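PDB 1EWQ: DNA mismatch repair protein MutS from Thermus aquaticus, which takes part in DNA mismatch repair, probably by recognising and binding mismatched duplex DNA, and has a weak ATPase activity. Local coordinates for residues S355-P360 and E381-L386; G342-K347 and E505-A510; E333-R338 and P346-A351; I400-G403 and L408-L411; G316-G321 and R363-E368. One frame throughout, in Å; residues are numbered along the deposited sequence.

Contact 1: residues S355-P360 and E381-L386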
# COMPACT_ATOMS: atom_id res chain seq x y z
N SER C 355 9.43 15.41 -32.63
CA SER C 355 10.60 14.53 -32.68
C SER C 355 11.32 14.59 -34.03
O SER C 355 12.55 14.57 -34.08
CB SER C 355 10.19 13.09 -32.38
OG SER C 355 9.63 12.99 -31.09
N LEU C 356 10.55 14.65 -35.11
CA LEU C 356 11.15 14.70 -36.43
C LEU C 356 11.85 16.04 -36.71
O LEU C 356 12.67 16.13 -37.62
CB LEU C 356 10.09 14.42 -37.50
CG LEU C 356 9.47 13.02 -37.46
CD1 LEU C 356 8.55 12.84 -38.65
CD2 LEU C 356 10.56 11.95 -37.47
N GLN C 357 11.51 17.06 -35.93
CA GLN C 357 12.14 18.37 -36.08
C GLN C 357 13.46 18.37 -35.33
O GLN C 357 14.36 19.16 -35.61
CB GLN C 357 11.22 19.47 -35.54
CG GLN C 357 9.90 19.58 -36.30
CD GLN C 357 8.96 20.65 -35.75
OE1 GLN C 357 8.66 20.67 -34.55
NE2 GLN C 357 8.48 21.52 -36.63
N ILE C 358 13.58 17.46 -34.37
CA ILE C 358 14.79 17.32 -33.57
C ILE C 358 15.81 16.50 -34.34
O ILE C 358 17.01 16.77 -34.31
CB ILE C 358 14.48 16.59 -32.24
CG1 ILE C 358 13.55 17.45 -31.38
CG2 ILE C 358 15.77 16.24 -31.50
CD1 ILE C 358 13.01 16.72 -30.18
N LEU C 359 15.31 15.51 -35.06
CA LEU C 359 16.13 14.59 -35.84
C LEU C 359 17.22 15.26 -36.66
O LEU C 359 18.38 14.88 -36.56
CB LEU C 359 15.22 13.75 -36.74
CG LEU C 359 15.76 12.36 -37.08
CD1 LEU C 359 16.10 11.62 -35.79
CD2 LEU C 359 14.71 11.60 -37.89
N PRO C 360 16.87 16.25 -37.49
CA PRO C 360 17.88 16.94 -38.30
C PRO C 360 18.96 17.65 -37.48
O PRO C 360 20.10 17.77 -37.92
CB PRO C 360 17.06 17.89 -39.16
CG PRO C 360 15.83 18.12 -38.34
CD PRO C 360 15.52 16.76 -37.81
N GLU C 381 4.97 17.47 -44.06
CA GLU C 381 3.54 17.21 -44.23
C GLU C 381 2.85 17.40 -42.89
O GLU C 381 1.75 17.96 -42.82
CB GLU C 381 3.29 15.79 -44.74
CG GLU C 381 3.83 15.49 -46.14
CD GLU C 381 3.23 14.21 -46.72
OE1 GLU C 381 2.02 14.22 -47.04
OE2 GLU C 381 3.96 13.19 -46.85
N LEU C 382 3.48 16.93 -41.81
CA LEU C 382 2.92 17.06 -40.48
C LEU C 382 2.85 18.54 -40.11
O LEU C 382 1.82 19.03 -39.63
CB LEU C 382 3.76 16.30 -39.45
CG LEU C 382 3.66 14.77 -39.44
CD1 LEU C 382 4.52 14.19 -38.34
CD2 LEU C 382 2.21 14.36 -39.24
N GLU C 383 3.95 19.25 -40.34
CA GLU C 383 4.03 20.67 -40.05
C GLU C 383 2.96 21.46 -40.80
O GLU C 383 2.39 22.41 -40.27
CB GLU C 383 5.41 21.22 -40.43
CG GLU C 383 6.53 20.86 -39.47
CD GLU C 383 7.90 21.29 -39.99
OE1 GLU C 383 8.12 22.50 -40.20
OE2 GLU C 383 8.76 20.40 -40.19
N ALA C 384 2.69 21.05 -42.04
CA ALA C 384 1.71 21.72 -42.89
C ALA C 384 0.28 21.26 -42.63
O ALA C 384 -0.67 21.94 -43.03
CB ALA C 384 2.05 21.48 -44.35
N ALA C 385 0.12 20.12 -41.97
CA ALA C 385 -1.21 19.59 -41.70
C ALA C 385 -1.79 19.92 -40.34
O ALA C 385 -2.97 20.25 -40.22
CB ALA C 385 -1.21 18.09 -41.90
N LEU C 386 -0.97 19.83 -39.30
CA LEU C 386 -1.47 20.05 -37.94
C LEU C 386 -1.19 21.42 -37.35
O LEU C 386 -0.14 22.02 -37.61
CB LEU C 386 -0.88 18.98 -37.02
CG LEU C 386 -0.85 17.55 -37.57
CD1 LEU C 386 -0.15 16.64 -36.58
CD2 LEU C 386 -2.27 17.07 -37.84
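Leu382 meets Leu356 across this contact, and its own carbonyl oxygen is gripped twice at the end of helix 376-385. Leu382 O accepts from Leu386 N at 2.9 Å and from Ala385 N at 3.1 Å. Both bonds close the last turn; Leu386 is the first residue to leave helical backbone angles. No hydrogen bond crosses between the segments. The two leucines touch through one methyl each, with Leu356 CD1 4.3 Å from Leu382 CD1. This is a light apolar touch between two buried side chains. A polar pair stands beside it and is partly exposed. The side chains of Gln357 and Glu383 approach from opposite directions. Gln357 NE2 comes nearest the carboxylate carbon, 3.4 Å from Glu383 CD, and lies 3.7 Å from both Glu383 OE1 and Glu383 OE2. The amide and carboxylate planes are 61° apart. In Glu383, CG stands anti to the carbonyl carbon (chi1 -76°), and the extended chain beyond it carries the carboxylate out to Gln357. Lys379 adds a long, weak ion pair to Glu383 OE2. Replacing Glu383 with an alanine would probably open a gap beside the Gln357 amide and leave Lys379 without this distant negative mate. The contact joins two successive helices of MutS domain III, 346-366 and 376-385. Leu356 also touches Leu378, while Leu382 rests on Leu352 and Arg353. Val506 of helix 479-511 packs on Leu382 and Ala385, which brings a third helix to the site.

Contact 2: residues G342-K347 and E505-A510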
# COMPACT_ATOMS: atom_id res chain seq x y z
N GLY C 342 -2.91 1.04 -36.08
CA GLY C 342 -4.07 1.89 -36.32
C GLY C 342 -4.65 2.56 -35.08
O GLY C 342 -5.85 2.86 -35.05
N ARG C 343 -3.82 2.79 -34.07
CA ARG C 343 -4.25 3.44 -32.84
C ARG C 343 -3.67 4.84 -32.63
O ARG C 343 -4.07 5.53 -31.69
CB ARG C 343 -3.85 2.61 -31.63
CG ARG C 343 -4.47 1.26 -31.54
CD ARG C 343 -4.14 0.67 -30.20
NE ARG C 343 -4.70 -0.65 -30.01
CZ ARG C 343 -5.21 -1.07 -28.85
NH1 ARG C 343 -5.21 -0.24 -27.81
NH2 ARG C 343 -5.70 -2.29 -28.73
N ALA C 344 -2.70 5.23 -33.45
CA ALA C 344 -2.08 6.54 -33.31
C ALA C 344 -3.11 7.68 -33.21
O ALA C 344 -4.03 7.78 -34.03
CB ALA C 344 -1.14 6.80 -34.47
N SER C 345 -2.92 8.53 -32.21
CA SER C 345 -3.80 9.66 -31.92
C SER C 345 -3.29 10.98 -32.48
O SER C 345 -2.13 11.11 -32.87
CB SER C 345 -3.93 9.83 -30.41
OG SER C 345 -2.72 10.34 -29.87
N PRO C 346 -4.16 11.99 -32.53
CA PRO C 346 -3.65 13.26 -33.05
C PRO C 346 -2.53 13.76 -32.15
O PRO C 346 -1.65 14.50 -32.58
CB PRO C 346 -4.89 14.16 -33.07
CG PRO C 346 -5.90 13.44 -32.20
CD PRO C 346 -5.63 12.00 -32.43
N LYS C 347 -2.56 13.34 -30.89
CA LYS C 347 -1.53 13.72 -29.94
C LYS C 347 -0.21 13.04 -30.34
O LYS C 347 0.88 13.65 -30.27
CB LYS C 347 -1.92 13.28 -28.53
CG LYS C 347 -1.17 13.99 -27.44
CD LYS C 347 -1.74 15.40 -27.24
CE LYS C 347 -3.20 15.34 -26.76
NZ LYS C 347 -3.75 16.70 -26.49
N GLU C 505 -5.93 10.44 -43.11
CA GLU C 505 -5.07 10.49 -44.28
C GLU C 505 -3.65 10.86 -43.86
O GLU C 505 -2.68 10.24 -44.29
CB GLU C 505 -5.61 11.51 -45.31
CG GLU C 505 -7.04 11.20 -45.80
CD GLU C 505 -7.65 12.30 -46.69
OE1 GLU C 505 -7.07 13.41 -46.79
OE2 GLU C 505 -8.72 12.04 -47.29
N VAL C 506 -3.53 11.86 -43.00
CA VAL C 506 -2.23 12.31 -42.51
C VAL C 506 -1.58 11.19 -41.67
O VAL C 506 -0.38 10.95 -41.76
CB VAL C 506 -2.37 13.59 -41.65
CG1 VAL C 506 -1.01 14.03 -41.13
CG2 VAL C 506 -3.00 14.70 -42.49
N ARG C 507 -2.40 10.52 -40.86
CA ARG C 507 -1.91 9.44 -40.02
C ARG C 507 -1.33 8.33 -40.90
O ARG C 507 -0.26 7.80 -40.61
CB ARG C 507 -3.06 8.88 -39.18
CG ARG C 507 -2.66 7.71 -38.30
CD ARG C 507 -3.82 6.73 -38.21
NE ARG C 507 -4.51 6.75 -36.94
CZ ARG C 507 -5.64 6.10 -36.69
NH1 ARG C 507 -6.21 5.38 -37.65
NH2 ARG C 507 -6.19 6.15 -35.49
N GLU C 508 -2.04 8.00 -41.97
CA GLU C 508 -1.58 6.98 -42.90
C GLU C 508 -0.23 7.37 -43.51
O GLU C 508 0.61 6.52 -43.76
CB GLU C 508 -2.62 6.78 -44.01
CG GLU C 508 -2.30 5.68 -45.00
CD GLU C 508 -2.19 4.31 -44.35
OE1 GLU C 508 -3.05 3.98 -43.50
OE2 GLU C 508 -1.25 3.56 -44.71
N ARG C 509 -0.04 8.67 -43.75
CA ARG C 509 1.22 9.16 -44.31
C ARG C 509 2.35 8.83 -43.32
O ARG C 509 3.45 8.43 -43.72
CB ARG C 509 1.18 10.68 -44.52
CG ARG C 509 0.27 11.17 -45.65
CD ARG C 509 1.00 11.21 -47.00
NE ARG C 509 1.33 9.88 -47.50
CZ ARG C 509 2.36 9.60 -48.29
NH1 ARG C 509 3.19 10.57 -48.68
NH2 ARG C 509 2.58 8.34 -48.67
N ALA C 510 2.06 8.99 -42.04
CA ALA C 510 3.03 8.72 -40.99
C ALA C 510 3.26 7.22 -40.86
O ALA C 510 4.40 6.77 -40.72
CB ALA C 510 2.55 9.29 -39.65
O HOH W 1 -8.45 2.87 -36.88
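The flat guanidinium of Arg507 has the backbone of Gly342 over one face and the carbonyl oxygen of Ala344 at its edge. Gly342 C lies 3.8 Å above the guanidinium plane, offset toward the rim. Ala344 O lies nearly in that plane. It is gripped side-on by two nitrogens: Arg507 NE and Arg507 NH2 each stand 3.1 Å from Ala344 O. The N-H...O angles are 148° and 149°, so neither bond is quite straight. Gly342 O is also close, 3.3 Å from Arg507 NH2, but it sits over the face and the angle is too poor for a hydrogen bond. A water donates to Gly342 O and is weakly held by Arg507 NH1. The Arg507 side chain leaves with CG anti to its N, then bends at chi2 and again at chi3 (-106°), which brings NE and NH2 round to the same oxygen. Along the way, Arg507 NE passes 4.2 Å from Ala344 CB. A methionine in place of Arg507 is likely to leave Ala344 O without both of these donors and the water without its weak second anchor. Residues Gly342 to Ser345 link two helices of MutS domain III. Gly342 ends helix 332-340 in a Schellman motif, and Ser345 is the N-cap of helix 346-366. Leu339 packs on both Ala344 and Arg507. The chemistry is that of a cation held at its edge by one neutral backbone carbonyl. The turn is thus tied to helix 479-511 without any acidic partner across the contact.

Contact 3: residues E333-R338 and P346-A351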
# COMPACT_ATOMS: atom_id res chain seq x y z
N GLU C 333 9.63 4.26 -30.95
CA GLU C 333 9.42 2.84 -31.11
C GLU C 333 7.96 2.49 -30.76
O GLU C 333 7.28 1.78 -31.51
CB GLU C 333 10.40 2.06 -30.23
CG GLU C 333 10.12 0.58 -30.14
CD GLU C 333 11.25 -0.19 -29.46
OE1 GLU C 333 11.83 0.32 -28.47
OE2 GLU C 333 11.55 -1.31 -29.91
N ARG C 334 7.48 3.00 -29.63
CA ARG C 334 6.09 2.74 -29.24
C ARG C 334 5.12 3.52 -30.13
O ARG C 334 3.97 3.12 -30.33
CB ARG C 334 5.87 3.10 -27.76
CG ARG C 334 6.26 1.98 -26.84
CD ARG C 334 6.08 2.32 -25.37
NE ARG C 334 6.44 1.19 -24.53
CZ ARG C 334 6.68 1.26 -23.23
NH1 ARG C 334 6.60 2.42 -22.60
NH2 ARG C 334 6.97 0.16 -22.55
N LEU C 335 5.59 4.63 -30.66
CA LEU C 335 4.80 5.48 -31.55
C LEU C 335 4.62 4.73 -32.88
O LEU C 335 3.54 4.73 -33.48
CB LEU C 335 5.52 6.81 -31.75
CG LEU C 335 4.71 8.05 -32.14
CD1 LEU C 335 4.12 7.90 -33.54
CD2 LEU C 335 3.62 8.26 -31.10
N ALA C 336 5.69 4.08 -33.33
CA ALA C 336 5.64 3.31 -34.57
C ALA C 336 4.61 2.18 -34.46
O ALA C 336 3.81 1.96 -35.38
CB ALA C 336 7.02 2.73 -34.87
N THR C 337 4.63 1.49 -33.32
CA THR C 337 3.72 0.38 -33.04
C THR C 337 2.26 0.83 -33.05
O THR C 337 1.39 0.15 -33.61
CB THR C 337 4.02 -0.28 -31.67
OG1 THR C 337 5.39 -0.73 -31.64
CG2 THR C 337 3.10 -1.47 -31.43
N ARG C 338 1.98 1.96 -32.41
CA ARG C 338 0.61 2.47 -32.38
C ARG C 338 0.19 2.83 -33.81
O ARG C 338 -0.95 2.61 -34.21
CB ARG C 338 0.49 3.68 -31.45
CG ARG C 338 0.62 3.32 -29.97
CD ARG C 338 0.49 4.52 -29.05
NE ARG C 338 -0.86 5.08 -29.01
CZ ARG C 338 -1.93 4.47 -28.50
NH1 ARG C 338 -1.85 3.26 -27.98
NH2 ARG C 338 -3.11 5.10 -28.50
N PRO C 346 -4.16 11.99 -32.53
CA PRO C 346 -3.65 13.26 -33.05
C PRO C 346 -2.53 13.76 -32.15
O PRO C 346 -1.65 14.50 -32.58
CB PRO C 346 -4.89 14.16 -33.07
CG PRO C 346 -5.90 13.44 -32.20
CD PRO C 346 -5.63 12.00 -32.43
N LYS C 347 -2.56 13.34 -30.89
CA LYS C 347 -1.53 13.72 -29.94
C LYS C 347 -0.21 13.04 -30.34
O LYS C 347 0.88 13.65 -30.27
CB LYS C 347 -1.92 13.28 -28.53
CG LYS C 347 -1.17 13.99 -27.44
CD LYS C 347 -1.74 15.40 -27.24
CE LYS C 347 -3.20 15.34 -26.76
NZ LYS C 347 -3.75 16.70 -26.49
N ASP C 348 -0.29 11.78 -30.75
CA ASP C 348 0.90 11.06 -31.16
C ASP C 348 1.55 11.75 -32.35
O ASP C 348 2.77 11.86 -32.41
CB ASP C 348 0.58 9.61 -31.51
CG ASP C 348 0.17 8.80 -30.30
OD1 ASP C 348 0.85 8.92 -29.26
OD2 ASP C 348 -0.81 8.04 -30.37
N LEU C 349 0.74 12.23 -33.30
CA LEU C 349 1.29 12.91 -34.48
C LEU C 349 1.99 14.22 -34.11
O LEU C 349 2.95 14.62 -34.75
CB LEU C 349 0.19 13.19 -35.52
CG LEU C 349 -0.51 11.94 -36.10
CD1 LEU C 349 -1.57 12.37 -37.09
CD2 LEU C 349 0.50 11.03 -36.77
N GLY C 350 1.49 14.89 -33.07
CA GLY C 350 2.12 16.13 -32.64
C GLY C 350 3.49 15.80 -32.10
O GLY C 350 4.50 16.40 -32.49
N ALA C 351 3.53 14.81 -31.21
CA ALA C 351 4.80 14.38 -30.62
C ALA C 351 5.73 13.89 -31.73
O ALA C 351 6.93 14.15 -31.70
CB ALA C 351 4.55 13.26 -29.61
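Leu335 and Asp348 lie alongside each other with their side chains running opposite ways, while Arg338 crosses Asp348 at about a right angle. The setting is two successive helices of MutS domain III joined by a short loop: helix 332-340 lies against the first turn of helix 346-366. That first turn carries a capping box, in which Asp348 OD2 accepts from Ser345 N and the Ser345 side chain caps the helix in return. The same oxygen reaches across to the other helix. Arg338 NE donates to Asp348 OD2 at 3.3 Å in a salt bridge, with a nearly straight N-H...O angle of 168°. The guanidinium and carboxylate planes are 64° apart. The arginine meets the oxygen on its syn side, although well out of the carboxylate plane. Ser345 N and Arg338 NE thus both hold OD2, which probably fixes the rotation of the buried carboxylate. Leu335 covers the other part of the aspartate. With CG anti to N (chi1 -156°), it sends CD2 to the root of the side chain, 3.4 Å from Asp348 CB. The other carboxylate oxygen rests on this methyl, with Asp348 OD1 also 3.4 Å from Leu335 CD2.

Contact 4: residues I400-G403 and L408-L411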
# COMPACT_ATOMS: atom_id res chain seq x y z
N ILE C 400 -6.64 20.15 -37.86
CA ILE C 400 -6.00 20.51 -39.11
C ILE C 400 -5.97 22.01 -39.32
O ILE C 400 -6.93 22.71 -39.03
CB ILE C 400 -6.76 19.86 -40.30
CG1 ILE C 400 -6.79 18.34 -40.10
CG2 ILE C 400 -6.09 20.21 -41.62
CD1 ILE C 400 -5.41 17.69 -40.02
N ARG C 401 -4.85 22.52 -39.84
CA ARG C 401 -4.70 23.95 -40.06
C ARG C 401 -5.39 24.49 -41.31
O ARG C 401 -5.57 23.77 -42.30
CB ARG C 401 -3.22 24.31 -40.14
CG ARG C 401 -2.46 23.89 -38.91
CD ARG C 401 -1.24 24.74 -38.70
NE ARG C 401 -0.38 24.77 -39.87
CZ ARG C 401 0.83 25.31 -39.87
NH1 ARG C 401 1.30 25.85 -38.75
NH2 ARG C 401 1.57 25.30 -40.97
N GLU C 402 -5.77 25.76 -41.25
CA GLU C 402 -6.44 26.40 -42.37
C GLU C 402 -5.56 26.42 -43.61
O GLU C 402 -4.35 26.68 -43.53
CB GLU C 402 -6.85 27.82 -42.00
CG GLU C 402 -8.09 27.87 -41.12
CD GLU C 402 -8.41 29.26 -40.63
OE1 GLU C 402 -8.53 30.18 -41.49
OE2 GLU C 402 -8.54 29.44 -39.40
N GLY C 403 -6.17 26.12 -44.75
CA GLY C 403 -5.45 26.10 -46.00
C GLY C 403 -4.82 24.76 -46.36
O GLY C 403 -4.22 24.62 -47.43
N LEU C 408 -12.23 20.96 -46.43
CA LEU C 408 -12.36 21.47 -45.06
C LEU C 408 -12.42 23.00 -44.99
O LEU C 408 -13.26 23.57 -44.29
CB LEU C 408 -11.20 20.96 -44.20
CG LEU C 408 -11.09 21.40 -42.73
CD1 LEU C 408 -12.37 21.07 -41.97
CD2 LEU C 408 -9.89 20.70 -42.08
N ASP C 409 -11.54 23.67 -45.72
CA ASP C 409 -11.53 25.13 -45.72
C ASP C 409 -12.83 25.69 -46.31
O ASP C 409 -13.34 26.71 -45.84
CB ASP C 409 -10.33 25.65 -46.51
CG ASP C 409 -9.02 25.39 -45.79
OD1 ASP C 409 -8.90 25.81 -44.63
OD2 ASP C 409 -8.13 24.76 -46.37
N ALA C 410 -13.35 25.03 -47.33
CA ALA C 410 -14.60 25.47 -47.93
C ALA C 410 -15.66 25.37 -46.84
O ALA C 410 -16.48 26.27 -46.67
CB ALA C 410 -14.98 24.57 -49.12
N LEU C 411 -15.61 24.26 -46.10
CA LEU C 411 -16.56 24.01 -45.03
C LEU C 411 -16.45 25.02 -43.89
O LEU C 411 -17.47 25.49 -43.38
CB LEU C 411 -16.37 22.59 -44.49
CG LEU C 411 -16.75 21.43 -45.42
CD1 LEU C 411 -16.31 20.11 -44.81
CD2 LEU C 411 -18.26 21.43 -45.66
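Asp409 OD1 accepts from Gly403 N at 2.8 Å, and the bond is almost straight, with an N-H...O angle of 170°. The N-H comes to the syn side of OD1, 29° out of the carboxylate plane. The same oxygen lies 3.4 Å from Glu402 CA, so the carboxylate sits close along the backbone of Glu402 and Gly403. Asp409 has CG anti to its carbonyl carbon (chi1 -70°), which directs the acid back to the loop. Beside this polar pair is an apolar one. Leu408 CD2 meets the branch point of the isoleucine, 3.7 Å from Ile400 CB, and is 3.9 Å from Ile400 CG2. The loop here doubles back on the first turns of helix 406-433, one of the long helices of MutS domain III. Asp405 OD1 accepts from Leu408 N at the start of this helix. Gly403 has positive phi, and at its backbone angles a side chain would collide with the carbonyl oxygen before it. Farther out, Glu402 turns its carboxylate to Arg416 in a salt bridge. Ile400 N donates to Glu499 OE2, and the Ile400 side chain touches Val502, both on helix 479-511.

Contact 5: residues G316-G321 and R363-E368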
# COMPACT_ATOMS: atom_id res chain seq x y z
N GLY C 316 32.79 16.65 -24.44
CA GLY C 316 31.78 17.20 -23.55
C GLY C 316 30.66 17.99 -24.21
O GLY C 316 29.48 17.75 -23.95
N ALA C 317 31.03 18.92 -25.08
CA ALA C 317 30.05 19.75 -25.77
C ALA C 317 29.07 18.87 -26.55
O ALA C 317 27.86 19.02 -26.43
CB ALA C 317 30.77 20.74 -26.71
N LEU C 318 29.60 17.95 -27.34
CA LEU C 318 28.78 17.05 -28.13
C LEU C 318 27.86 16.22 -27.25
O LEU C 318 26.67 16.03 -27.55
CB LEU C 318 29.67 16.13 -28.95
CG LEU C 318 28.95 15.08 -29.79
CD1 LEU C 318 28.03 15.78 -30.80
CD2 LEU C 318 29.97 14.21 -30.50
N ARG C 319 28.41 15.71 -26.15
CA ARG C 319 27.66 14.89 -25.21
C ARG C 319 26.46 15.64 -24.64
O ARG C 319 25.34 15.14 -24.65
CB ARG C 319 28.55 14.43 -24.06
CG ARG C 319 27.83 13.47 -23.11
CD ARG C 319 28.64 13.16 -21.86
NE ARG C 319 28.80 14.34 -21.01
CZ ARG C 319 29.97 14.91 -20.74
NH1 ARG C 319 31.08 14.42 -21.26
NH2 ARG C 319 30.02 15.97 -19.94
N GLU C 320 26.70 16.84 -24.12
CA GLU C 320 25.63 17.63 -23.52
C GLU C 320 24.64 18.10 -24.60
O GLU C 320 23.43 18.21 -24.35
CB GLU C 320 26.20 18.83 -22.76
CG GLU C 320 27.15 18.46 -21.61
CD GLU C 320 26.46 17.62 -20.54
OE1 GLU C 320 25.25 17.81 -20.32
OE2 GLU C 320 27.15 16.78 -19.92
N GLY C 321 25.16 18.38 -25.79
CA GLY C 321 24.31 18.82 -26.88
C GLY C 321 23.33 17.73 -27.27
O GLY C 321 22.13 17.98 -27.41
N ARG C 363 21.24 14.90 -36.28
CA ARG C 363 22.00 14.45 -37.44
C ARG C 363 23.15 15.42 -37.69
O ARG C 363 24.25 15.02 -38.06
CB ARG C 363 21.10 14.37 -38.67
CG ARG C 363 21.75 13.63 -39.83
CD ARG C 363 20.73 13.13 -40.85
NE ARG C 363 21.25 11.93 -41.52
CZ ARG C 363 20.69 11.35 -42.58
NH1 ARG C 363 19.58 11.85 -43.11
NH2 ARG C 363 21.23 10.26 -43.08
N ALA C 364 22.90 16.71 -37.46
CA ALA C 364 23.93 17.72 -37.66
C ALA C 364 25.07 17.58 -36.66
O ALA C 364 26.22 17.85 -36.99
CB ALA C 364 23.31 19.11 -37.54
N LEU C 365 24.75 17.16 -35.43
CA LEU C 365 25.77 17.00 -34.39
C LEU C 365 26.57 15.71 -34.51
O LEU C 365 27.79 15.72 -34.38
CB LEU C 365 25.12 17.04 -33.00
CG LEU C 365 24.67 18.39 -32.47
CD1 LEU C 365 23.89 18.19 -31.18
CD2 LEU C 365 25.88 19.28 -32.22
N LEU C 366 25.89 14.60 -34.77
CA LEU C 366 26.57 13.32 -34.88
C LEU C 366 27.13 13.06 -36.28
O LEU C 366 27.90 12.13 -36.49
CB LEU C 366 25.61 12.20 -34.47
CG LEU C 366 25.08 12.37 -33.04
CD1 LEU C 366 23.88 11.47 -32.81
CD2 LEU C 366 26.20 12.06 -32.06
N GLY C 367 26.74 13.90 -37.24
CA GLY C 367 27.22 13.74 -38.59
C GLY C 367 26.44 12.75 -39.43
O GLY C 367 25.59 12.02 -38.91
N GLU C 368 26.73 12.72 -40.73
CA GLU C 368 26.05 11.82 -41.64
C GLU C 368 26.78 10.49 -41.69
O GLU C 368 27.51 10.21 -42.64
CB GLU C 368 26.01 12.41 -43.06
CG GLU C 368 24.62 12.42 -43.69
CD GLU C 368 23.82 13.67 -43.34
OE1 GLU C 368 24.23 14.77 -43.77
OE2 GLU C 368 22.80 13.55 -42.63
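Leu318 CD1 lies 3.6 Å from Leu365 O and 3.9 Å from Leu365 CB, so this methyl rests on the backbone as much as on the side chain. CG of Leu318 stands anti to N (chi1 178°), which swings the methyl over helix 346-366. A second touch is at Gly321, which has no side chain. Leu365 CD1 can therefore settle over its backbone, 4.0 Å from Gly321 C. A CB there would come within 3.5 Å of this methyl. The two helices, 316-326 and 346-366, are part of the all-helical region of MutS domain III, and they meet here near the end of the second. Gly367 ends that helix with positive phi. The inward part is closed by Leu366, which packs on Val322 and on Leu527 of helix 514-540. It reaches Leu318 loosely, with Leu318 CD1 4.3 Å from Leu366 CD2. Leu365 points toward helix 316-326, yet remains exposed overall, so this side of the contact is the looser one. No hydrogen bond joins the two segments.

Overall arrangement
All five contacts belong to MutS domain III, and four use helix 346-366. Contacts 3 and 2 lie at its start, contact 1 farther along and contact 5 at its end. Contact 3 is buried and built on a salt bridge. Contact 2, which shares Pro346 and Lys347 with it, relies on an arginine and a single backbone carbonyl. Contact 1 touches contact 2 through a salt bridge between Glu381 and Arg509 and through Leu382 against Val506. Contact 5 is apolar and partly open to solvent, about 30 Å from contact 2 between centres. Contact 4 instead joins loop 400-403 to helix 406-433, with exposed residues and an amide-carboxylate bond; it meets contact 1 where Arg401 bonds with Ala385.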